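Rio2 kinase (Chaetomium thermophilum, PDB 4GYI) acts in an ATPase-dependent way on the maturing pre-40S ribosomal subunit, as an atypical RIO-type kinase with probable serine/threonine protein kinase activity. Local coordinates at residues Arg93-Ser101 against Ile111-Gly119; Lys120-Arg128 against Ile181-Leu192. All coordinates share one frame; numbering follows the deposited sequence.

Contact 1: residues Arg93-Ser101 against Ile111-Gly119. With ADP (adenosine-5'-diphosphate), chain B.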
# COMPACT_ATOMS: atom_id res chain seq x y z
N ARG A 93 -11.53 -1.06 -15.94
CA ARG A 93 -12.22 -2.14 -15.24
C ARG A 93 -13.40 -1.59 -14.45
O ARG A 93 -14.11 -2.36 -13.80
CB ARG A 93 -11.28 -2.88 -14.28
CG ARG A 93 -10.02 -3.45 -14.94
CD ARG A 93 -9.42 -4.60 -14.12
NE ARG A 93 -8.09 -4.97 -14.60
CZ ARG A 93 -7.84 -5.75 -15.65
NH1 ARG A 93 -8.85 -6.26 -16.34
NH2 ARG A 93 -6.59 -6.03 -16.00
N LYS A 94 -13.57 -0.27 -14.50
CA LYS A 94 -14.71 0.44 -13.91
C LYS A 94 -14.72 0.45 -12.38
O LYS A 94 -15.77 0.50 -11.74
CB LYS A 94 -16.04 -0.04 -14.48
CG LYS A 94 -16.15 0.14 -15.99
CD LYS A 94 -17.54 -0.19 -16.50
CE LYS A 94 -17.58 -0.35 -18.02
NZ LYS A 94 -17.41 0.93 -18.77
N ASP A 95 -13.52 0.42 -11.80
CA ASP A 95 -13.39 0.50 -10.36
C ASP A 95 -13.27 1.96 -9.93
O ASP A 95 -13.68 2.32 -8.82
CB ASP A 95 -12.21 -0.35 -9.88
CG ASP A 95 -12.48 -1.85 -10.04
OD1 ASP A 95 -13.57 -2.31 -9.63
OD2 ASP A 95 -11.62 -2.56 -10.59
N VAL A 96 -12.75 2.79 -10.82
CA VAL A 96 -12.58 4.20 -10.53
C VAL A 96 -13.18 5.05 -11.64
O VAL A 96 -12.86 4.85 -12.81
CB VAL A 96 -11.10 4.57 -10.39
CG1 VAL A 96 -10.93 6.08 -10.36
CG2 VAL A 96 -10.50 3.92 -9.15
N TYR A 97 -14.04 5.99 -11.28
CA TYR A 97 -14.64 6.88 -12.28
C TYR A 97 -14.06 8.28 -12.19
O TYR A 97 -13.80 8.92 -13.21
CB TYR A 97 -16.16 6.91 -12.12
CG TYR A 97 -16.86 7.77 -13.15
CD1 TYR A 97 -16.89 7.39 -14.49
CD2 TYR A 97 -17.49 8.95 -12.79
CE1 TYR A 97 -17.53 8.17 -15.44
CE2 TYR A 97 -18.13 9.74 -13.73
CZ TYR A 97 -18.15 9.35 -15.05
OH TYR A 97 -18.78 10.13 -16.00
N SER A 98 -13.85 8.75 -10.96
CA SER A 98 -13.28 10.07 -10.70
C SER A 98 -12.33 10.00 -9.52
O SER A 98 -12.40 9.09 -8.68
CB SER A 98 -14.38 11.07 -10.38
OG SER A 98 -15.13 10.60 -9.28
N VAL A 99 -11.44 10.99 -9.47
CA VAL A 99 -10.44 11.09 -8.43
C VAL A 99 -10.72 12.35 -7.63
O VAL A 99 -11.03 13.41 -8.19
CB VAL A 99 -9.04 11.15 -9.04
CG1 VAL A 99 -7.99 11.28 -7.94
CG2 VAL A 99 -8.80 9.91 -9.86
N GLY A 100 -10.63 12.23 -6.31
CA GLY A 100 -10.91 13.35 -5.42
C GLY A 100 -9.83 14.41 -5.45
O GLY A 100 -8.69 14.13 -5.81
N SER A 101 -10.20 15.63 -5.06
CA SER A 101 -9.28 16.77 -4.98
C SER A 101 -8.33 16.65 -3.78
O SER A 101 -7.36 17.40 -3.65
CB SER A 101 -10.08 18.07 -4.86
OG SER A 101 -10.91 18.05 -3.69
N ILE A 111 -2.40 8.55 -0.33
CA ILE A 111 -3.78 8.12 -0.15
C ILE A 111 -4.68 9.09 -0.89
O ILE A 111 -4.65 10.29 -0.64
CB ILE A 111 -4.16 8.10 1.34
CG1 ILE A 111 -3.15 7.28 2.14
CG2 ILE A 111 -5.57 7.55 1.53
CD1 ILE A 111 -3.18 5.79 1.83
N MET A 112 -5.48 8.58 -1.82
CA MET A 112 -6.40 9.40 -2.60
C MET A 112 -7.80 8.91 -2.35
O MET A 112 -8.01 7.75 -2.07
CB MET A 112 -6.10 9.26 -4.10
CG MET A 112 -4.74 9.81 -4.53
SD MET A 112 -4.86 10.80 -6.03
CE MET A 112 -4.87 9.53 -7.28
N ILE A 113 -8.78 9.79 -2.47
CA ILE A 113 -10.15 9.34 -2.43
C ILE A 113 -10.59 9.28 -3.85
O ILE A 113 -10.32 10.20 -4.62
CB ILE A 113 -11.04 10.30 -1.66
CG1 ILE A 113 -10.62 10.31 -0.19
CG2 ILE A 113 -12.48 9.85 -1.73
CD1 ILE A 113 -9.54 11.31 0.14
N VAL A 114 -11.22 8.17 -4.23
CA VAL A 114 -11.80 8.08 -5.56
C VAL A 114 -13.27 7.75 -5.45
O VAL A 114 -13.76 7.38 -4.37
CB VAL A 114 -11.10 7.03 -6.39
CG1 VAL A 114 -9.62 7.33 -6.46
CG2 VAL A 114 -11.34 5.67 -5.79
N ALA A 115 -13.99 7.90 -6.56
CA ALA A 115 -15.40 7.52 -6.63
C ALA A 115 -15.67 6.68 -7.87
O ALA A 115 -15.06 6.89 -8.92
CB ALA A 115 -16.25 8.74 -6.64
N ASP A 116 -16.59 5.73 -7.77
CA ASP A 116 -16.99 5.00 -8.97
C ASP A 116 -18.19 5.65 -9.66
O ASP A 116 -18.66 6.71 -9.24
CB ASP A 116 -17.24 3.50 -8.68
CG ASP A 116 -18.41 3.26 -7.72
OD1 ASP A 116 -19.27 4.15 -7.54
OD2 ASP A 116 -18.48 2.14 -7.16
N GLU A 117 -18.67 5.01 -10.72
CA GLU A 117 -19.74 5.55 -11.56
C GLU A 117 -21.04 5.76 -10.78
O GLU A 117 -21.80 6.68 -11.06
CB GLU A 117 -20.00 4.62 -12.75
CG GLU A 117 -21.10 5.13 -13.67
CD GLU A 117 -21.09 4.48 -15.04
OE1 GLU A 117 -21.46 5.17 -16.01
OE2 GLU A 117 -20.71 3.29 -15.15
N LYS A 118 -21.27 4.90 -9.79
CA LYS A 118 -22.44 5.02 -8.93
C LYS A 118 -22.31 6.14 -7.89
O LYS A 118 -23.27 6.48 -7.21
CB LYS A 118 -22.73 3.68 -8.24
CG LYS A 118 -23.56 2.70 -9.08
CD LYS A 118 -22.84 2.23 -10.33
CE LYS A 118 -23.76 2.21 -11.55
NZ LYS A 118 -24.89 1.23 -11.42
N GLY A 119 -21.11 6.71 -7.77
CA GLY A 119 -20.89 7.81 -6.85
C GLY A 119 -20.45 7.37 -5.46
O GLY A 119 -20.44 8.16 -4.52
PB ADP B . 0.85 4.42 4.89
O1B ADP B . 1.43 5.52 4.04
O2B ADP B . 1.00 4.52 6.39
O3B ADP B . 1.36 3.05 4.26
PA ADP B . -1.89 3.66 5.41
O1A ADP B . -1.39 3.50 6.82
O2A ADP B . -2.48 2.44 4.72
O3A ADP B . -0.73 4.31 4.49
O5' ADP B . -2.91 4.89 5.41
C5' ADP B . -2.48 6.17 5.88
C4' ADP B . -3.67 6.95 6.45
O4' ADP B . -4.72 7.04 5.47
C3' ADP B . -4.33 6.29 7.66
O3' ADP B . -3.72 6.64 8.90
C2' ADP B . -5.76 6.79 7.58
O2' ADP B . -5.83 8.15 8.02
C1' ADP B . -6.00 6.88 6.09
N9 ADP B . -6.57 5.65 5.51
C8 ADP B . -5.89 4.71 4.83
N7 ADP B . -6.72 3.73 4.37
C5 ADP B . -7.96 4.09 4.76
C6 ADP B . -9.32 3.53 4.60
N6 ADP B . -9.50 2.37 3.93
N1 ADP B . -10.35 4.20 5.15
C2 ADP B . -10.18 5.37 5.81
N3 ADP B . -8.98 5.94 5.99
C4 ADP B . -7.86 5.35 5.50
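Val99 and Met112 meet at the apolar centre of this antiparallel beta hairpin, the nucleotide-binding hairpin at the start of the kinase N-lobe. Met112 CE lies 3.6 Å from Val99 CG1. The methionine chain is bent at its last two bonds; the turn about CG-SD (chi3 -82°) lays the methyl on Val99 CG1, and the sulfur lies close to the same branch. Val114 is on the same face. Its CG2 touches Val96 CG2 at 3.9 Å, the two side chains crossing at about a right angle. Helix 79-92 of the N-terminal winged-helix region covers this face, with Leu87 against Val99 and His90 against Val96.

Ile111 turns instead to the nucleotide. Its CG1 is 3.7 Å from O4' of the ADP ribose, and its CD1 lies beside O5'. With an alanine here, the ribose and O5' would probably lose this apolar cover, and Val123 and Lys125 would lose a neighbour.

The backbone ladder runs along the hairpin. Gly100 N donates to Ile113 O at 2.7 Å. A side chain at Gly100 would collide with that same oxygen. Ala115 N donates to Ser98 O at 2.9 Å. A classic beta bulge follows, because Tyr97 and Ser98 both face Ala115. Ala115 O is gripped twice, by Tyr97 N at 2.7 Å and by Ser98 N at 3.0 Å. The first donor lies in the carbonyl plane; the second is tilted 18° from it.

At the outer end Tyr97 CB packs on the backbone between Asp116 and Glu117. From there Asp116 to Gly119 form a type I turn. Asp116 OD1 accepts a bond from Lys120 N, and the turn is closed by Gly119 N donating to Asp116 O at 2.9 Å.

Contact 2: residues Lys120-Arg128 against Ile181-Leu192. With ADP (adenosine-5'-diphosphate), chain B; EDO (1,2-ethanediol), chain E; EDO (1,2-ethanediol), chain D.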
# COMPACT_ATOMS: atom_id res chain seq x y z
N LYS A 120 -20.07 6.11 -5.35
CA LYS A 120 -19.58 5.58 -4.09
C LYS A 120 -18.09 5.92 -3.90
O LYS A 120 -17.28 5.71 -4.79
CB LYS A 120 -19.81 4.07 -4.04
CG LYS A 120 -19.38 3.42 -2.74
CD LYS A 120 -19.57 1.92 -2.80
CE LYS A 120 -18.85 1.23 -1.65
NZ LYS A 120 -18.62 -0.22 -1.95
N GLN A 121 -17.74 6.46 -2.74
CA GLN A 121 -16.34 6.82 -2.48
C GLN A 121 -15.53 5.64 -1.97
O GLN A 121 -16.00 4.86 -1.14
CB GLN A 121 -16.24 7.99 -1.49
CG GLN A 121 -17.00 9.24 -1.94
CD GLN A 121 -16.95 10.35 -0.92
OE1 GLN A 121 -16.30 10.23 0.12
NE2 GLN A 121 -17.63 11.44 -1.21
N LYS A 122 -14.32 5.51 -2.49
CA LYS A 122 -13.39 4.47 -2.07
C LYS A 122 -12.00 5.09 -1.93
O LYS A 122 -11.78 6.23 -2.35
CB LYS A 122 -13.35 3.35 -3.11
CG LYS A 122 -14.72 2.86 -3.55
CD LYS A 122 -14.64 2.28 -4.94
CE LYS A 122 -16.02 1.97 -5.48
NZ LYS A 122 -16.62 0.74 -4.87
N VAL A 123 -11.07 4.33 -1.36
CA VAL A 123 -9.70 4.81 -1.21
C VAL A 123 -8.77 4.19 -2.24
O VAL A 123 -8.84 2.99 -2.51
CB VAL A 123 -9.16 4.51 0.21
CG1 VAL A 123 -7.63 4.56 0.26
CG2 VAL A 123 -9.76 5.47 1.21
N LEU A 124 -7.93 5.02 -2.85
CA LEU A 124 -6.87 4.53 -3.70
C LEU A 124 -5.55 4.71 -2.96
O LEU A 124 -5.20 5.83 -2.57
CB LEU A 124 -6.84 5.30 -5.02
CG LEU A 124 -5.65 4.98 -5.93
CD1 LEU A 124 -5.79 3.58 -6.51
CD2 LEU A 124 -5.53 5.99 -7.04
N LYS A 125 -4.83 3.63 -2.72
CA LYS A 125 -3.54 3.74 -2.05
C LYS A 125 -2.45 3.52 -3.09
O LYS A 125 -2.51 2.57 -3.86
CB LYS A 125 -3.40 2.71 -0.92
CG LYS A 125 -2.05 2.79 -0.14
CD LYS A 125 -2.07 1.80 1.01
CE LYS A 125 -0.73 1.76 1.78
NZ LYS A 125 -0.89 1.02 3.08
N ILE A 126 -1.47 4.42 -3.12
CA ILE A 126 -0.37 4.33 -4.06
C ILE A 126 0.93 4.14 -3.29
O ILE A 126 1.30 5.00 -2.51
CB ILE A 126 -0.26 5.62 -4.90
CG1 ILE A 126 -1.61 5.88 -5.62
CG2 ILE A 126 0.88 5.51 -5.92
CD1 ILE A 126 -1.64 7.18 -6.44
N HIS A 127 1.61 3.02 -3.49
CA HIS A 127 2.83 2.77 -2.74
C HIS A 127 4.02 3.54 -3.31
O HIS A 127 4.19 3.63 -4.54
CB HIS A 127 3.14 1.27 -2.68
CG HIS A 127 2.22 0.51 -1.77
ND1 HIS A 127 2.48 0.34 -0.42
CD2 HIS A 127 1.05 -0.14 -2.01
CE1 HIS A 127 1.52 -0.38 0.13
NE2 HIS A 127 0.64 -0.68 -0.81
N ARG A 128 4.81 4.10 -2.40
CA ARG A 128 5.91 5.00 -2.71
C ARG A 128 7.24 4.61 -2.04
O ARG A 128 7.91 5.46 -1.47
CB ARG A 128 5.53 6.41 -2.24
CG ARG A 128 4.33 6.98 -2.98
CD ARG A 128 4.62 7.23 -4.47
NE ARG A 128 3.55 8.03 -5.08
CZ ARG A 128 3.23 8.02 -6.37
NH1 ARG A 128 3.91 7.26 -7.23
NH2 ARG A 128 2.24 8.79 -6.80
N ILE A 181 -10.78 -4.04 -2.95
CA ILE A 181 -11.63 -4.01 -4.15
C ILE A 181 -10.88 -4.35 -5.44
O ILE A 181 -11.37 -5.12 -6.25
CB ILE A 181 -12.36 -2.67 -4.30
CG1 ILE A 181 -13.27 -2.44 -3.09
CG2 ILE A 181 -13.15 -2.64 -5.59
CD1 ILE A 181 -13.77 -1.01 -2.96
N ALA A 182 -9.70 -3.77 -5.65
CA ALA A 182 -8.95 -4.07 -6.86
C ALA A 182 -7.50 -3.75 -6.63
O ALA A 182 -7.17 -3.05 -5.68
CB ALA A 182 -9.49 -3.28 -8.03
N GLN A 183 -6.63 -4.23 -7.50
CA GLN A 183 -5.20 -3.96 -7.33
C GLN A 183 -4.57 -3.83 -8.71
O GLN A 183 -4.79 -4.68 -9.57
CB GLN A 183 -4.54 -5.08 -6.52
CG GLN A 183 -3.06 -4.84 -6.20
CD GLN A 183 -2.14 -5.30 -7.32
OE1 GLN A 183 -2.30 -6.38 -7.87
NE2 GLN A 183 -1.17 -4.46 -7.67
N SER A 184 -3.80 -2.78 -8.93
CA SER A 184 -3.07 -2.69 -10.19
C SER A 184 -1.69 -2.10 -9.97
O SER A 184 -1.56 -1.02 -9.40
CB SER A 184 -3.83 -1.87 -11.22
OG SER A 184 -3.07 -1.75 -12.43
N ARG A 185 -0.65 -2.82 -10.40
CA ARG A 185 0.71 -2.34 -10.25
C ARG A 185 1.02 -1.98 -8.78
O ARG A 185 0.92 -2.83 -7.89
CB ARG A 185 0.97 -1.17 -11.20
CG ARG A 185 0.82 -1.56 -12.66
CD ARG A 185 0.55 -0.35 -13.52
NE ARG A 185 0.54 -0.66 -14.96
CZ ARG A 185 -0.56 -0.91 -15.66
NH1 ARG A 185 -1.75 -0.93 -15.08
NH2 ARG A 185 -0.46 -1.16 -16.95
N HIS A 186 1.36 -0.72 -8.52
CA HIS A 186 1.68 -0.27 -7.16
C HIS A 186 0.48 0.28 -6.38
O HIS A 186 0.65 1.00 -5.38
CB HIS A 186 2.80 0.78 -7.19
CG HIS A 186 2.47 2.00 -8.02
ND1 HIS A 186 1.79 1.94 -9.22
CD2 HIS A 186 2.76 3.31 -7.82
CE1 HIS A 186 1.68 3.16 -9.72
NE2 HIS A 186 2.24 4.01 -8.89
N THR A 187 -0.73 -0.03 -6.83
CA THR A 187 -1.90 0.65 -6.26
C THR A 187 -2.94 -0.31 -5.74
O THR A 187 -3.05 -1.44 -6.21
CB THR A 187 -2.55 1.62 -7.28
OG1 THR A 187 -3.25 0.88 -8.29
CG2 THR A 187 -1.51 2.49 -7.93
N ILE A 188 -3.72 0.14 -4.76
CA ILE A 188 -4.84 -0.66 -4.31
C ILE A 188 -6.04 0.24 -4.20
O ILE A 188 -5.90 1.37 -3.76
CB ILE A 188 -4.60 -1.25 -2.91
CG1 ILE A 188 -3.45 -2.27 -2.95
CG2 ILE A 188 -5.88 -1.92 -2.38
CD1 ILE A 188 -3.16 -2.89 -1.60
N VAL A 189 -7.19 -0.26 -4.63
CA VAL A 189 -8.45 0.43 -4.39
C VAL A 189 -9.14 -0.34 -3.29
O VAL A 189 -9.26 -1.55 -3.38
CB VAL A 189 -9.35 0.48 -5.65
CG1 VAL A 189 -10.70 1.07 -5.30
CG2 VAL A 189 -8.69 1.29 -6.74
N MET A 190 -9.56 0.34 -2.23
CA MET A 190 -10.21 -0.36 -1.14
C MET A 190 -11.36 0.50 -0.60
O MET A 190 -11.43 1.70 -0.90
CB MET A 190 -9.19 -0.62 -0.03
CG MET A 190 -8.81 0.65 0.73
SD MET A 190 -7.48 0.43 1.92
CE MET A 190 -6.04 0.56 0.89
N SER A 191 -12.24 -0.09 0.19
CA SER A 191 -13.37 0.67 0.73
C SER A 191 -12.85 1.79 1.62
O SER A 191 -11.75 1.72 2.17
CB SER A 191 -14.33 -0.23 1.51
OG SER A 191 -13.77 -0.63 2.74
N LEU A 192 -13.63 2.86 1.70
CA LEU A 192 -13.35 3.96 2.61
C LEU A 192 -14.00 3.64 3.94
O LEU A 192 -15.20 3.49 4.01
CB LEU A 192 -13.95 5.25 2.04
CG LEU A 192 -13.97 6.48 2.94
CD1 LEU A 192 -12.55 6.94 3.23
CD2 LEU A 192 -14.78 7.57 2.25
PB ADP B . 0.85 4.42 4.89
O1B ADP B . 1.43 5.52 4.04
O2B ADP B . 1.00 4.52 6.39
O3B ADP B . 1.36 3.05 4.26
PA ADP B . -1.89 3.66 5.41
O1A ADP B . -1.39 3.50 6.82
O2A ADP B . -2.48 2.44 4.72
O3A ADP B . -0.73 4.31 4.49
O5' ADP B . -2.91 4.89 5.41
C5' ADP B . -2.48 6.17 5.88
C4' ADP B . -3.67 6.95 6.45
O4' ADP B . -4.72 7.04 5.47
C3' ADP B . -4.33 6.29 7.66
O3' ADP B . -3.72 6.64 8.90
C2' ADP B . -5.76 6.79 7.58
O2' ADP B . -5.83 8.15 8.02
C1' ADP B . -6.00 6.88 6.09
N9 ADP B . -6.57 5.65 5.51
C8 ADP B . -5.89 4.71 4.83
N7 ADP B . -6.72 3.73 4.37
C5 ADP B . -7.96 4.09 4.76
C6 ADP B . -9.32 3.53 4.60
N6 ADP B . -9.50 2.37 3.93
N1 ADP B . -10.35 4.20 5.15
C2 ADP B . -10.18 5.37 5.81
N3 ADP B . -8.98 5.94 5.99
C4 ADP B . -7.86 5.35 5.50
C1 EDO E . 0.36 -5.20 -12.59
O1 EDO E . 1.67 -5.51 -12.08
C2 EDO E . -0.72 -5.78 -11.69
O2 EDO E . -0.22 -5.93 -10.35
C1 EDO D . 7.96 4.18 -6.67
O1 EDO D . 7.77 3.76 -5.32
C2 EDO D . 6.74 4.98 -7.11
O2 EDO D . 5.59 4.23 -6.78
O HOH W 1 -16.11 2.62 0.19
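Leu124 and Val189 pack tightly on one face of this antiparallel strand pair from the kinase N-lobe sheet, with Leu124 CD1 3.7 Å from Val189 CG2. Between the strands, Lys125 N reaches Ile188 O at 2.7 Å, and Val123 N reaches Met190 O at 2.7 Å.

The other face lines the ADP pocket. Val123 CG2 sits 3.7 Å from Leu192 CD1, and both methyls touch the adenine. Met190 runs alongside Val123, and its SD takes a weak bond from ADP N6. Ser191 O accepts from the same N6 at 2.9 Å, as hinge carbonyls do in kinases. Lys125 is fully extended (chi1 -179°), which carries NZ to 2.7 Å from ADP O2A. This NZ also bonds the phosphorylated aspartate at position 258 and forms the Lys-Glu salt bridge of kinases with Glu163.

The end at Gln121 and Leu192 is looser and open to solvent. Their side chains lie side by side, with OE1 of Gln121 on CD2 of Leu192. A water bridges the backbones, donating to Gln121 O at 2.6 Å and accepting from Leu192 N.

Helix 79-92 packs Leu82 on His186 and Ala86 on Thr187. Helix 149-172 brings Ala160 to His127 and Glu163 to Ile188, while strand 109-115 flanks Leu124 through Met112 and Val114.

Overall arrangement
Contacts 1 and 2 follow one another along the chain and join in one antiparallel sheet, their centres about 10 Å apart. Strand 109-115 of contact 1 is the direct neighbour of strand 121-127 of contact 2. Probable hydrogen bonds link them, from Lys122 N to Val114 O at 2.7 Å and from Leu124 N to Met112 O at 2.8 Å. The segments also meet where Asp95 OD2 packs 3.4 Å from Ala182 CB. Both contacts touch ADP. Contact 1 reaches the ribose and the start of the diphosphate through Ile111, whereas contact 2 meets the adenine and, through Lys125, the phosphates. The Lys125 side chain is about 6 Å from the bound magnesium ion.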